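Local structure of subclass B1 metallo-beta-lactamase (Myroides odoratimimus, 6T5L) at residues E109-T115 / E131-P135; K150-E155 / V166-E172; T22-I26 / H37-L41; L30-E36 / K215-P219. The protein hydrolyses beta-lactam antibiotics, probably including carbapenems, as a zinc-dependent subclass B1 metallo-beta-lactamase. The contacts are given in a common frame with arbitrary orientation. Where two conformers were deposited one is given. Numbering follows the deposited sequence.

Interaction 1 of 4, residues E109-T115 / E131-P135; sequences ENHNIQT and EFSNP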
loop_
_atom_site.group_PDB
_atom_site.type_symbol
_atom_site.label_atom_id
_atom_site.label_comp_id
_atom_site.label_asym_id
_atom_site.label_seq_id
_atom_site.Cartn_x
_atom_site.Cartn_y
_atom_site.Cartn_z
ATOM N N GLU A 109 15.542 3.684 1.255
ATOM C CA GLU A 109 16.658 3.280 2.123
ATOM C C GLU A 109 17.763 4.357 2.147
ATOM O O GLU A 109 18.388 4.600 3.196
ATOM C CB GLU A 109 17.204 1.925 1.671
ATOM C CG GLU A 109 16.217 0.784 1.831
ATOM C CD GLU A 109 16.841 -0.579 1.533
ATOM O OE1 GLU A 109 17.433 -0.713 0.456
ATOM O OE2 GLU A 109 16.735 -1.514 2.361
ATOM N N ASN A 110 17.954 5.061 1.030
ATOM C CA ASN A 110 18.971 6.094 0.948
ATOM C C ASN A 110 18.593 7.345 1.701
ATOM O O ASN A 110 19.481 8.149 2.011
ATOM C CB ASN A 110 19.253 6.460 -0.488
ATOM C CG ASN A 110 20.123 5.412 -1.186
ATOM O OD1 ASN A 110 20.556 4.439 -0.562
ATOM N ND2 ASN A 110 20.309 5.563 -2.483
ATOM N N HIS A 111 17.321 7.524 2.017
ATOM C CA HIS A 111 16.934 8.566 2.947
ATOM C C HIS A 111 16.810 8.027 4.372
ATOM O O HIS A 111 16.223 8.696 5.216
ATOM C CB HIS A 111 15.626 9.225 2.497
ATOM C CG HIS A 111 15.765 10.033 1.239
ATOM N ND1 HIS A 111 15.942 9.455 0.003
ATOM C CD2 HIS A 111 15.773 11.375 1.028
ATOM C CE1 HIS A 111 16.088 10.399 -0.913
ATOM N NE2 HIS A 111 15.972 11.575 -0.318
ATOM N N ASN A 112 17.336 6.835 4.651
ATOM C CA ASN A 112 17.210 6.201 5.957
ATOM C C ASN A 112 15.783 6.227 6.518
ATOM O O ASN A 112 15.564 6.511 7.692
ATOM C CB ASN A 112 18.183 6.844 6.908
ATOM C CG ASN A 112 19.593 6.856 6.332
ATOM O OD1 ASN A 112 20.150 5.804 6.157
ATOM N ND2 ASN A 112 20.149 8.033 6.022
ATOM N N ILE A 113 14.812 5.860 5.676
ATOM C CA ILE A 113 13.440 5.600 6.116
ATOM C C ILE A 113 13.336 4.151 6.554
ATOM O O ILE A 113 13.558 3.234 5.758
ATOM C CB ILE A 113 12.434 5.897 5.004
ATOM C CG1 ILE A 113 12.486 7.410 4.650
ATOM C CG2 ILE A 113 11.020 5.532 5.434
ATOM C CD1 ILE A 113 11.927 7.720 3.264
ATOM N N GLN A 114 13.033 3.934 7.824
ATOM C CA GLN A 114 12.877 2.575 8.329
ATOM C C GLN A 114 11.802 1.809 7.549
ATOM O O GLN A 114 10.683 2.288 7.353
ATOM C CB GLN A 114 12.507 2.594 9.804
ATOM C CG GLN A 114 12.458 1.222 10.428
ATOM C CD GLN A 114 13.805 0.501 10.311
ATOM O OE1 GLN A 114 14.822 1.002 10.774
ATOM N NE2 GLN A 114 13.798 -0.692 9.721
ATOM N N THR A 115 12.167 0.614 7.099
ATOM C CA THR A 115 11.247 -0.333 6.494
ATOM C C THR A 115 10.644 -1.248 7.554
ATOM O O THR A 115 11.366 -1.790 8.396
ATOM C CB THR A 115 11.990 -1.181 5.456
ATOM O OG1 THR A 115 12.502 -0.287 4.479
ATOM C CG2 THR A 115 11.077 -2.163 4.779
ATOM N N GLU A 131 16.858 -9.191 -1.274
ATOM C CA GLU A 131 16.913 -8.877 0.139
ATOM C C GLU A 131 16.881 -7.362 0.273
ATOM O O GLU A 131 17.440 -6.649 -0.569
ATOM C CB GLU A 131 18.208 -9.365 0.793
ATOM C CG GLU A 131 18.420 -10.850 0.873
ATOM C CD GLU A 131 19.737 -11.192 1.560
ATOM O OE1 GLU A 131 20.429 -10.265 2.035
ATOM O OE2 GLU A 131 20.079 -12.388 1.631
ATOM N N PHE A 132 16.273 -6.877 1.352
ATOM C CA PHE A 132 16.463 -5.489 1.760
ATOM C C PHE A 132 17.913 -5.256 2.150
ATOM O O PHE A 132 18.541 -6.096 2.799
ATOM C CB PHE A 132 15.540 -5.131 2.921
ATOM C CG PHE A 132 14.094 -5.273 2.557
ATOM C CD1 PHE A 132 13.392 -4.231 1.946
ATOM C CD2 PHE A 132 13.460 -6.495 2.719
ATOM C CE1 PHE A 132 12.040 -4.394 1.554
ATOM C CE2 PHE A 132 12.125 -6.660 2.329
ATOM C CZ PHE A 132 11.428 -5.608 1.749
ATOM N N SER A 133 18.441 -4.114 1.729
ATOM C CA SER A 133 19.824 -3.759 2.030
ATOM C C SER A 133 19.978 -3.291 3.476
ATOM O O SER A 133 20.836 -3.803 4.208
ATOM C CB SER A 133 20.304 -2.674 1.080
ATOM O OG SER A 133 21.328 -1.942 1.706
ATOM N N ASN A 134 19.161 -2.320 3.896
ATOM C CA ASN A 134 19.105 -1.851 5.270
ATOM C C ASN A 134 18.359 -2.854 6.147
ATOM O O ASN A 134 17.324 -3.397 5.726
ATOM C CB ASN A 134 18.381 -0.474 5.364
ATOM C CG ASN A 134 19.315 0.685 5.091
ATOM O OD1 ASN A 134 20.497 0.475 5.030
ATOM N ND2 ASN A 134 18.786 1.918 4.988
ATOM N N PRO A 135 18.798 -3.044 7.399
ATOM C CA PRO A 135 18.046 -3.916 8.323
ATOM C C PRO A 135 16.594 -3.475 8.456
ATOM O O PRO A 135 16.280 -2.282 8.625
ATOM C CB PRO A 135 18.823 -3.779 9.644
ATOM C CG PRO A 135 20.261 -3.575 9.194
ATOM C CD PRO A 135 20.069 -2.590 8.019
HETATM O O HOH W 1 15.303 -1.746 4.399
HETATM O O HOH W 2 20.670 4.190 4.113
HETATM O O HOH W 3 16.102 2.070 5.805
HETATM O O HOH W 4 17.323 0.159 9.319
HETATM O O HOH W 5 15.121 -0.142 6.619
#
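A Schellman motif ends helix 105-110, and the loop leading into strand 137-139 packs against that helix end. Asn-112, with phi/psi of 47°/47°, is the C-prime residue: its N bonds to Glu-109 O at 2.9 Å, while the N of Ile-113 reaches back to the O of Phe-108. Glu-109 carries most of the contact on the helix side, with 89 Å² covered by residues 131-135. Its carboxylate receives the backbone of that loop: Asn-134 N donates to Glu-109 OE2 at 3.0 Å with an N-H...O angle of 154°, and Ser-133 N lies 3.2 Å from the same OE2. Farther along, Gln-114 NE2 makes two bonds, to Pro-135 O at 3.1 Å and to Thr-115 O at 3.0 Å. Ordered water fills the remaining gap. Water 1 links Glu-109 OE2, Thr-115 OG1 and Asn-134 O; water 2 gives protons to Glu-109 O and Asn-112 OD1 and accepts from Asn-134 ND2; water 3 joins that ND2 to Ile-113 O. Apolar contact is slight, Thr-115 CG2 meeting Phe-132 CE1 at 4.0 Å, with Ile-105 touching both side chains. With 319 Å² buried and no salt bridge between the segments, the helix end and the loop are held chiefly by directional hydrogen bonds, direct and through water, in which a buried carboxylate is compensated by main-chain NH and solvent.

Interaction 2 of 4, residues K150-E155 / V166-E172; sequences KKVYAE and VVGYFPE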
loop_
_atom_site.group_PDB
_atom_site.type_symbol
_atom_site.label_atom_id
_atom_site.label_comp_id
_atom_site.label_asym_id
_atom_site.label_seq_id
_atom_site.Cartn_x
_atom_site.Cartn_y
_atom_site.Cartn_z
ATOM N N LYS A 150 -1.255 9.496 17.075
ATOM C CA LYS A 150 -2.209 8.573 16.488
ATOM C C LYS A 150 -1.457 7.290 16.113
ATOM O O LYS A 150 -0.227 7.188 16.243
ATOM C CB LYS A 150 -2.910 9.198 15.266
ATOM C CG LYS A 150 -3.706 10.516 15.558
ATOM C CD LYS A 150 -4.963 10.279 16.368
ATOM C CE LYS A 150 -5.464 11.559 17.116
ATOM N NZ LYS A 150 -5.024 11.563 18.548
ATOM N N LYS A 151 -2.191 6.294 15.666
ATOM C CA LYS A 151 -1.600 4.995 15.443
ATOM C C LYS A 151 -2.003 4.521 14.061
ATOM O O LYS A 151 -3.044 4.926 13.539
ATOM C CB LYS A 151 -2.039 4.017 16.510
ATOM C CG LYS A 151 -1.149 4.034 17.718
ATOM C CD LYS A 151 -1.793 3.247 18.855
ATOM C CE LYS A 151 -0.989 3.391 20.117
ATOM N NZ LYS A 151 -1.558 2.528 21.170
ATOM N N VAL A 152 -1.112 3.748 13.451
ATOM C CA VAL A 152 -1.291 3.158 12.140
ATOM C C VAL A 152 -0.900 1.686 12.236
ATOM O O VAL A 152 -0.000 1.301 13.000
ATOM C CB VAL A 152 -0.461 3.911 11.065
ATOM C CG1 VAL A 152 1.016 3.557 11.089
ATOM C CG2 VAL A 152 -1.042 3.626 9.695
ATOM N N TYR A 153 -1.594 0.861 11.462
ATOM C CA TYR A 153 -1.589 -0.594 11.591
ATOM C C TYR A 153 -1.353 -1.236 10.228
ATOM O O TYR A 153 -1.758 -0.707 9.180
ATOM C CB TYR A 153 -2.936 -1.101 12.186
ATOM C CG TYR A 153 -3.321 -0.495 13.530
ATOM C CD1 TYR A 153 -3.966 0.745 13.615
ATOM C CD2 TYR A 153 -3.051 -1.168 14.708
ATOM C CE1 TYR A 153 -4.285 1.291 14.824
ATOM C CE2 TYR A 153 -3.365 -0.632 15.915
ATOM C CZ TYR A 153 -3.991 0.602 15.980
ATOM O OH TYR A 153 -4.329 1.178 17.183
ATOM N N ALA A 154 -0.731 -2.393 10.238
ATOM C CA ALA A 154 -0.707 -3.282 9.076
ATOM C C ALA A 154 -1.139 -4.609 9.640
ATOM O O ALA A 154 -0.762 -4.920 10.768
ATOM C CB ALA A 154 0.689 -3.422 8.417
ATOM N N GLU A 155 -1.901 -5.392 8.885
ATOM C CA GLU A 155 -2.389 -6.665 9.399
ATOM C C GLU A 155 -2.509 -7.678 8.268
ATOM O O GLU A 155 -2.976 -7.363 7.178
ATOM C CB GLU A 155 -3.750 -6.522 10.115
ATOM C CG GLU A 155 -4.178 -7.848 10.775
ATOM C CD GLU A 155 -5.237 -7.687 11.876
ATOM O OE1 GLU A 155 -5.842 -8.691 12.265
ATOM O OE2 GLU A 155 -5.466 -6.546 12.372
ATOM N N VAL A 166 -0.596 -7.938 3.051
ATOM C CA VAL A 166 -1.125 -7.308 4.265
ATOM C C VAL A 166 -1.974 -6.063 3.906
ATOM O O VAL A 166 -1.872 -5.537 2.770
ATOM C CB VAL A 166 -0.010 -6.920 5.263
ATOM C CG1 VAL A 166 0.754 -8.123 5.765
ATOM C CG2 VAL A 166 1.042 -5.893 4.726
ATOM N N VAL A 167 -2.761 -5.568 4.933
ATOM C CA VAL A 167 -3.695 -4.448 4.787
ATOM C C VAL A 167 -3.292 -3.337 5.761
ATOM O O VAL A 167 -2.898 -3.608 6.902
ATOM C CB VAL A 167 -5.140 -4.952 5.002
ATOM C CG1 VAL A 167 -6.207 -3.857 4.750
ATOM C CG2 VAL A 167 -5.377 -6.093 4.042
ATOM N N GLY A 168 -3.306 -2.111 5.285
ATOM C CA GLY A 168 -2.996 -0.977 6.134
ATOM C C GLY A 168 -4.307 -0.375 6.624
ATOM O O GLY A 168 -5.348 -0.446 5.952
ATOM N N TYR A 169 -4.259 0.155 7.846
ATOM C CA TYR A 169 -5.400 0.705 8.529
ATOM C C TYR A 169 -5.017 1.913 9.365
ATOM O O TYR A 169 -4.112 1.834 10.213
ATOM C CB TYR A 169 -6.015 -0.353 9.438
ATOM C CG TYR A 169 -7.282 0.059 10.121
ATOM C CD1 TYR A 169 -8.305 0.638 9.414
ATOM C CD2 TYR A 169 -7.455 -0.154 11.473
ATOM C CE1 TYR A 169 -9.527 0.991 10.050
ATOM C CE2 TYR A 169 -8.645 0.173 12.110
ATOM C CZ TYR A 169 -9.670 0.765 11.395
ATOM O OH TYR A 169 -10.847 1.114 12.002
ATOM N N PHE A 170 -5.761 3.000 9.154
ATOM C CA PHE A 170 -5.706 4.173 10.025
ATOM C C PHE A 170 -7.098 4.476 10.580
ATOM O O PHE A 170 -7.915 5.107 9.874
ATOM C CB PHE A 170 -5.167 5.341 9.208
ATOM C CG PHE A 170 -4.829 6.584 10.020
ATOM C CD1 PHE A 170 -3.826 6.574 10.982
ATOM C CD2 PHE A 170 -5.543 7.765 9.808
ATOM C CE1 PHE A 170 -3.538 7.741 11.708
ATOM C CE2 PHE A 170 -5.248 8.950 10.528
ATOM C CZ PHE A 170 -4.250 8.936 11.472
ATOM N N PRO A 171 -7.412 4.076 11.834
ATOM C CA PRO A 171 -8.793 4.233 12.325
ATOM C C PRO A 171 -9.280 5.660 12.473
ATOM O O PRO A 171 -10.494 5.868 12.403
ATOM C CB PRO A 171 -8.785 3.517 13.701
ATOM C CG PRO A 171 -7.303 3.370 14.091
ATOM C CD PRO A 171 -6.585 3.282 12.769
ATOM N N GLU A 172 -8.410 6.635 12.715
ATOM C CA GLU A 172 -8.858 8.014 12.917
ATOM C C GLU A 172 -9.613 8.539 11.695
ATOM O O GLU A 172 -10.604 9.263 11.826
ATOM C CB GLU A 172 -7.659 8.905 13.256
ATOM C CG GLU A 172 -8.014 10.313 13.668
ATOM C CD GLU A 172 -8.865 10.330 14.907
ATOM O OE1 GLU A 172 -8.456 9.741 15.935
ATOM O OE2 GLU A 172 -9.964 10.902 14.819
HETATM O O HOH W 6 -5.530 6.153 13.999
#
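Strands 150-155 and 167-170 form an antiparallel beta hairpin in one of the two main sheets of the metallo-beta-lactamase fold; their axes approach to 4.6 Å with directions 159° apart. Tyr-153/Tyr-169 and Glu-155/Val-167 are hydrogen-bonded pairs, each with two N-H...O bonds of 2.8-3.0 Å between backbone N and O of the paired residues. Between them Gly-168 faces Ala-154 in a non-hydrogen-bonded pair whose CA atoms are 4.4 Å apart, the closest in the register, so the least bulky residues meet where the backbones come nearest. On the face bearing the tyrosines, one edge of the Tyr-153 ring rests along Tyr-169 and Pro-171: CD1 lies 4.2 Å from Tyr-169 CD2 and CE1 3.7 Å from Pro-171 CD. Phe-170 fills a hollow beside the other strand, its depth set by Lys-151 O (3.1 Å from Phe-170 CD1) and its border by Lys-150 CB (3.9 Å from CE1) and Val-152 CG2 (4.3 Å from CD1); Val-56 of strand 49-58 touches Val-152 and Phe-170. Beyond the paired region the backbones separate, Lys-150 and Glu-172 having CA atoms 7.6 Å apart, and water 6 occupies the gap, donating to Lys-151 O at 2.8 Å and accepting from Glu-172 N at 3.2 Å.

Interaction 3 of 4, residues T22-I26 / H37-L41; sequences TENLI and HISFL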
loop_
_atom_site.group_PDB
_atom_site.type_symbol
_atom_site.label_atom_id
_atom_site.label_comp_id
_atom_site.label_asym_id
_atom_site.label_seq_id
_atom_site.Cartn_x
_atom_site.Cartn_y
_atom_site.Cartn_z
ATOM N N THR A 22 2.445 15.078 -11.871
ATOM C CA THR A 22 3.641 14.983 -12.695
ATOM C C THR A 22 3.403 13.754 -13.565
ATOM O O THR A 22 2.502 12.958 -13.290
ATOM C CB THR A 22 4.847 14.878 -11.744
ATOM O OG1 THR A 22 5.231 16.201 -11.279
ATOM C CG2 THR A 22 5.916 14.126 -12.276
ATOM N N GLU A 23 4.174 13.615 -14.634
ATOM C CA GLU A 23 4.063 12.411 -15.444
ATOM C C GLU A 23 4.402 11.154 -14.643
ATOM O O GLU A 23 3.978 10.056 -15.012
ATOM C CB GLU A 23 4.982 12.505 -16.664
ATOM C CG GLU A 23 6.467 12.546 -16.301
ATOM C CD GLU A 23 7.393 12.348 -17.495
ATOM O OE1 GLU A 23 6.987 11.675 -18.466
ATOM O OE2 GLU A 23 8.533 12.853 -17.449
ATOM N N ASN A 24 5.197 11.278 -13.584
ATOM C CA ASN A 24 5.646 10.103 -12.848
ATOM C C ASN A 24 4.879 9.818 -11.563
ATOM O O ASN A 24 4.998 8.710 -11.041
ATOM C CB ASN A 24 7.116 10.240 -12.431
ATOM C CG ASN A 24 8.058 10.330 -13.621
ATOM O OD1 ASN A 24 7.907 9.605 -14.585
ATOM N ND2 ASN A 24 9.027 11.203 -13.534
ATOM N N LEU A 25 4.154 10.793 -11.016
ATOM C CA LEU A 25 3.609 10.698 -9.668
ATOM C C LEU A 25 2.373 11.577 -9.517
ATOM O O LEU A 25 2.453 12.775 -9.768
ATOM C CB LEU A 25 4.655 11.151 -8.629
ATOM C CG LEU A 25 4.227 11.089 -7.176
ATOM C CD1 LEU A 25 3.951 9.590 -6.860
ATOM C CD2 LEU A 25 5.202 11.663 -6.182
ATOM N N ILE A 26 1.267 11.006 -9.062
ATOM C CA ILE A 26 0.090 11.772 -8.642
ATOM C C ILE A 26 -0.185 11.540 -7.170
ATOM O O ILE A 26 -0.135 10.391 -6.690
ATOM C CB ILE A 26 -1.155 11.389 -9.448
ATOM C CG1 ILE A 26 -0.935 11.766 -10.912
ATOM C CG2 ILE A 26 -2.433 12.158 -8.958
ATOM C CD1 ILE A 26 -1.638 10.879 -11.814
ATOM N N HIS A 37 -1.068 7.951 -3.219
ATOM C CA HIS A 37 -0.027 8.170 -4.218
ATOM C C HIS A 37 -0.248 7.201 -5.372
ATOM O O HIS A 37 -0.626 6.034 -5.163
ATOM C CB HIS A 37 1.394 8.080 -3.612
ATOM C CG HIS A 37 1.861 6.737 -3.131
ATOM N ND1 HIS A 37 2.316 5.759 -3.994
ATOM C CD2 HIS A 37 2.128 6.273 -1.872
ATOM C CE1 HIS A 37 2.791 4.734 -3.299
ATOM N NE2 HIS A 37 2.688 5.020 -2.007
ATOM N N ILE A 38 -0.086 7.713 -6.580
ATOM C CA ILE A 38 -0.271 6.935 -7.813
ATOM C C ILE A 38 0.968 7.092 -8.698
ATOM O O ILE A 38 1.415 8.223 -8.953
ATOM C CB ILE A 38 -1.533 7.385 -8.571
ATOM C CG1 ILE A 38 -2.749 7.445 -7.615
ATOM C CG2 ILE A 38 -1.831 6.498 -9.799
ATOM C CD1 ILE A 38 -4.133 7.806 -8.357
ATOM N N SER A 39 1.540 5.954 -9.134
ATOM C CA SER A 39 2.725 5.937 -9.990
ATOM C C SER A 39 2.511 4.850 -11.040
ATOM O O SER A 39 1.481 4.138 -11.056
ATOM C CB SER A 39 4.044 5.728 -9.191
ATOM O OG SER A 39 4.013 4.521 -8.397
ATOM N N PHE A 40 3.445 4.763 -11.981
ATOM C CA PHE A 40 3.177 4.011 -13.207
ATOM C C PHE A 40 4.257 2.977 -13.455
ATOM O O PHE A 40 5.434 3.305 -13.614
ATOM C CB PHE A 40 3.018 4.973 -14.383
ATOM C CG PHE A 40 1.958 5.987 -14.142
ATOM C CD1 PHE A 40 0.617 5.667 -14.345
ATOM C CD2 PHE A 40 2.282 7.237 -13.704
ATOM C CE1 PHE A 40 -0.370 6.575 -14.112
ATOM C CE2 PHE A 40 1.302 8.168 -13.474
ATOM C CZ PHE A 40 -0.032 7.834 -13.661
ATOM N N LEU A 41 3.852 1.726 -13.472
ATOM C CA LEU A 41 4.745 0.643 -13.824
ATOM C C LEU A 41 4.892 0.610 -15.339
ATOM O O LEU A 41 3.892 0.487 -16.044
ATOM C CB LEU A 41 4.152 -0.654 -13.300
ATOM C CG LEU A 41 4.899 -1.389 -12.202
ATOM C CD1 LEU A 41 4.180 -2.725 -12.068
ATOM C CD2 LEU A 41 6.372 -1.632 -12.449
HETATM O O HOH W 7 5.536 6.449 -12.257
#
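This is the open end of the beta hairpin made by strands 25-29 and 34-41, neighbours in the N-terminal sheet of the metallo-beta-lactamase fold. One pair fixes the register: Ile-26 N donates to Ile-38 O at 2.8 Å (172°), and Ile-38 N returns a bond to Ile-26 O at 2.7 Å (154°). Both carbonyls also receive CA-H...O contacts, Leu-25 CA lying 3.4 Å from Ile-38 O and His-37 CA 3.3 Å from Ile-26 O. Toward residue 24 the backbones diverge and water takes over: water 7 donates to Asn-24 O at 2.6 Å and accepts from Phe-40 N at 2.7 Å. Asn-24 O has a second donor in Ser-73 OG, while the Asn-24 side chain bonds through ND2 to Glu-76 OE2 and through OD1 to Lys-72 NZ, tying this turn to helix 71-83. The other edge of strand 34-41 is paired with strand 49-58, through backbone bonds of His-37 with Gly-53 and Ser-39 with Cys-51. Ser-39 OG turns to Thr-69 N. Apolar side chains cover the face bearing Ile-26, Ile-38 and Phe-40: the CB atoms of Ile-26 and Ile-38 are 4.1 Å apart, and Ile-26 CD1 meets the ring edge of Phe-40 at CZ, 3.9 Å away.

Interaction 4 of 4, residues L30-E36 / K215-P219; sequences LSNHIYE and KIVIP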
loop_
_atom_site.group_PDB
_atom_site.type_symbol
_atom_site.label_atom_id
_atom_site.label_comp_id
_atom_site.label_asym_id
_atom_site.label_seq_id
_atom_site.Cartn_x
_atom_site.Cartn_y
_atom_site.Cartn_z
ATOM N N LEU A 30 -7.208 12.792 0.306
ATOM C CA LEU A 30 -8.564 12.270 0.540
ATOM C C LEU A 30 -9.184 12.725 1.858
ATOM O O LEU A 30 -10.408 12.772 1.964
ATOM C CB LEU A 30 -8.535 10.715 0.533
ATOM C CG LEU A 30 -7.847 10.037 -0.651
ATOM C CD1 LEU A 30 -8.110 8.529 -0.631
ATOM C CD2 LEU A 30 -8.370 10.713 -1.931
ATOM N N SER A 31 -8.381 13.007 2.871
ATOM C CA SER A 31 -8.848 13.539 4.162
ATOM C C SER A 31 -7.711 14.402 4.721
ATOM O O SER A 31 -6.673 14.586 4.066
ATOM C CB SER A 31 -9.167 12.412 5.157
ATOM O OG SER A 31 -7.898 11.778 5.594
ATOM N N ASN A 32 -7.841 14.790 5.992
ATOM C CA ASN A 32 -6.779 15.538 6.647
ATOM C C ASN A 32 -5.546 14.658 6.897
ATOM O O ASN A 32 -4.431 15.172 6.913
ATOM C CB ASN A 32 -7.315 16.173 7.943
ATOM C CG ASN A 32 -8.430 17.222 7.665
ATOM O OD1 ASN A 32 -8.379 17.946 6.660
ATOM N ND2 ASN A 32 -9.413 17.304 8.550
ATOM N N HIS A 33 -5.698 13.346 7.036
ATOM C CA HIS A 33 -4.551 12.498 7.300
ATOM C C HIS A 33 -4.199 11.543 6.174
ATOM O O HIS A 33 -3.204 10.815 6.290
ATOM C CB HIS A 33 -4.788 11.659 8.559
ATOM C CG HIS A 33 -5.165 12.471 9.746
ATOM N ND1 HIS A 33 -4.280 13.298 10.400
ATOM C CD2 HIS A 33 -6.352 12.610 10.385
ATOM C CE1 HIS A 33 -4.904 13.913 11.391
ATOM N NE2 HIS A 33 -6.156 13.504 11.409
ATOM N N ILE A 34 -5.000 11.468 5.123
ATOM C CA ILE A 34 -4.895 10.346 4.214
ATOM C C ILE A 34 -4.740 10.862 2.799
ATOM O O ILE A 34 -5.662 11.449 2.250
ATOM C CB ILE A 34 -6.112 9.403 4.296
ATOM C CG1 ILE A 34 -6.162 8.676 5.615
ATOM C CG2 ILE A 34 -6.106 8.442 3.082
ATOM C CD1 ILE A 34 -5.091 7.700 5.846
ATOM N N TYR A 35 -3.644 10.505 2.188
ATOM C CA TYR A 35 -3.274 10.854 0.836
ATOM C C TYR A 35 -3.048 9.534 0.101
ATOM O O TYR A 35 -2.624 8.552 0.712
ATOM C CB TYR A 35 -1.972 11.699 0.834
ATOM C CG TYR A 35 -2.050 13.081 1.511
ATOM C CD1 TYR A 35 -2.087 13.198 2.867
ATOM C CD2 TYR A 35 -1.987 14.242 0.765
ATOM C CE1 TYR A 35 -2.150 14.407 3.481
ATOM C CE2 TYR A 35 -2.051 15.510 1.378
ATOM C CZ TYR A 35 -2.128 15.577 2.739
ATOM O OH TYR A 35 -2.172 16.790 3.398
ATOM N N GLU A 36 -3.395 9.506 -1.177
ATOM C CA GLU A 36 -3.183 8.395 -2.089
ATOM C C GLU A 36 -2.083 8.805 -3.079
ATOM O O GLU A 36 -2.104 9.931 -3.627
ATOM C CB GLU A 36 -4.489 8.080 -2.827
ATOM C CG GLU A 36 -4.384 6.978 -3.874
ATOM C CD GLU A 36 -5.535 6.864 -4.853
ATOM O OE1 GLU A 36 -5.852 5.691 -5.128
ATOM O OE2 GLU A 36 -6.094 7.871 -5.398
ATOM N N LYS A 215 -14.687 4.010 5.656
ATOM C CA LYS A 215 -15.161 5.034 4.730
ATOM C C LYS A 215 -14.189 5.250 3.569
ATOM O O LYS A 215 -14.587 5.796 2.540
ATOM C CB LYS A 215 -15.368 6.354 5.478
ATOM C CG LYS A 215 -16.489 6.292 6.534
ATOM N N ILE A 216 -12.934 4.859 3.711
ATOM C CA ILE A 216 -11.948 5.074 2.663
ATOM C C ILE A 216 -11.265 3.737 2.470
ATOM O O ILE A 216 -10.700 3.192 3.422
ATOM C CB ILE A 216 -10.922 6.163 3.023
ATOM C CG1 ILE A 216 -11.574 7.561 3.015
ATOM C CG2 ILE A 216 -9.769 6.153 2.029
ATOM C CD1 ILE A 216 -10.701 8.606 3.576
ATOM N N VAL A 217 -11.348 3.195 1.264
ATOM C CA VAL A 217 -10.729 1.921 0.945
ATOM C C VAL A 217 -9.952 2.114 -0.346
ATOM O O VAL A 217 -10.544 2.450 -1.379
ATOM C CB VAL A 217 -11.783 0.807 0.797
ATOM C CG1 VAL A 217 -11.112 -0.498 0.341
ATOM C CG2 VAL A 217 -12.573 0.619 2.117
ATOM N N ILE A 218 -8.641 1.923 -0.292
ATOM C CA ILE A 218 -7.804 2.198 -1.461
ATOM C C ILE A 218 -7.338 0.858 -2.021
ATOM O O ILE A 218 -6.625 0.122 -1.332
ATOM C CB ILE A 218 -6.614 3.105 -1.123
ATOM C CG1 ILE A 218 -7.126 4.476 -0.678
ATOM C CG2 ILE A 218 -5.696 3.185 -2.337
ATOM C CD1 ILE A 218 -6.032 5.271 0.086
ATOM N N PRO A 219 -7.755 0.490 -3.216
ATOM C CA PRO A 219 -7.272 -0.743 -3.828
ATOM C C PRO A 219 -5.878 -0.531 -4.412
ATOM O O PRO A 219 -5.426 0.601 -4.594
ATOM C CB PRO A 219 -8.271 -0.973 -4.958
ATOM C CG PRO A 219 -8.602 0.488 -5.428
ATOM C CD PRO A 219 -8.478 1.348 -4.191
#
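Leu-30 lays its CD1 methyl over two isoleucines of strand 216-219, 3.9 Å from Ile-216 CG2 and 3.9 Å from Ile-218 CD1. Ile-34 approaches the same pair, its CG2 being 4.4 Å from both Ile-216 CG2 and Ile-218 CD1. The strand segments 34-36 and 216-219 run 25° from parallel with axes 9.7 Å apart, a spacing of face-to-face sheet packing; no hydrogen bond joins them. They belong to the two main sheets of the alpha-beta/beta-alpha sandwich of the metallo-beta-lactamase fold. Alternation sorts the residues: Ile-216 and Ile-218 point toward the other sheet, while Val-217 points away, onto helix 228-237. Glu-36 also points inward, with OE1 3.8 Å from Ile-218 CG2, but its OE2 bonds to Asn-28 ND2. With 247 Å² buried, the contact rests on van der Waals packing of branched aliphatic side chains, and the one buried carboxylate in the contact takes a polar partner, Asn-28, from its own sheet.

In the fold
Interactions 3 and 4 share strand 34-41: its edges pair within the first sheet, while Ile-34 and Glu-36 face the second. Interaction 2 lies in that second sheet and touches interaction 4, with Phe-170 CE2 3.4 Å from His-33 CB, the centres of the two contacts being about 12 Å apart. Interaction 1 is peripheral, its centre about 25 Å from that of interaction 4, the two lying on opposite sides of the chain's centre. One zinc ion is bound by His-96, His-98 and His-161, a second by Asp-100, Cys-180 and His-221. Side chains of Val-166, Ser-39 and Ile-218 (about 11 Å from zinc) and Phe-132 (about 13 Å) place the contacts around the active site, not in it; Tyr-169 lies about 3 Å from magnesium.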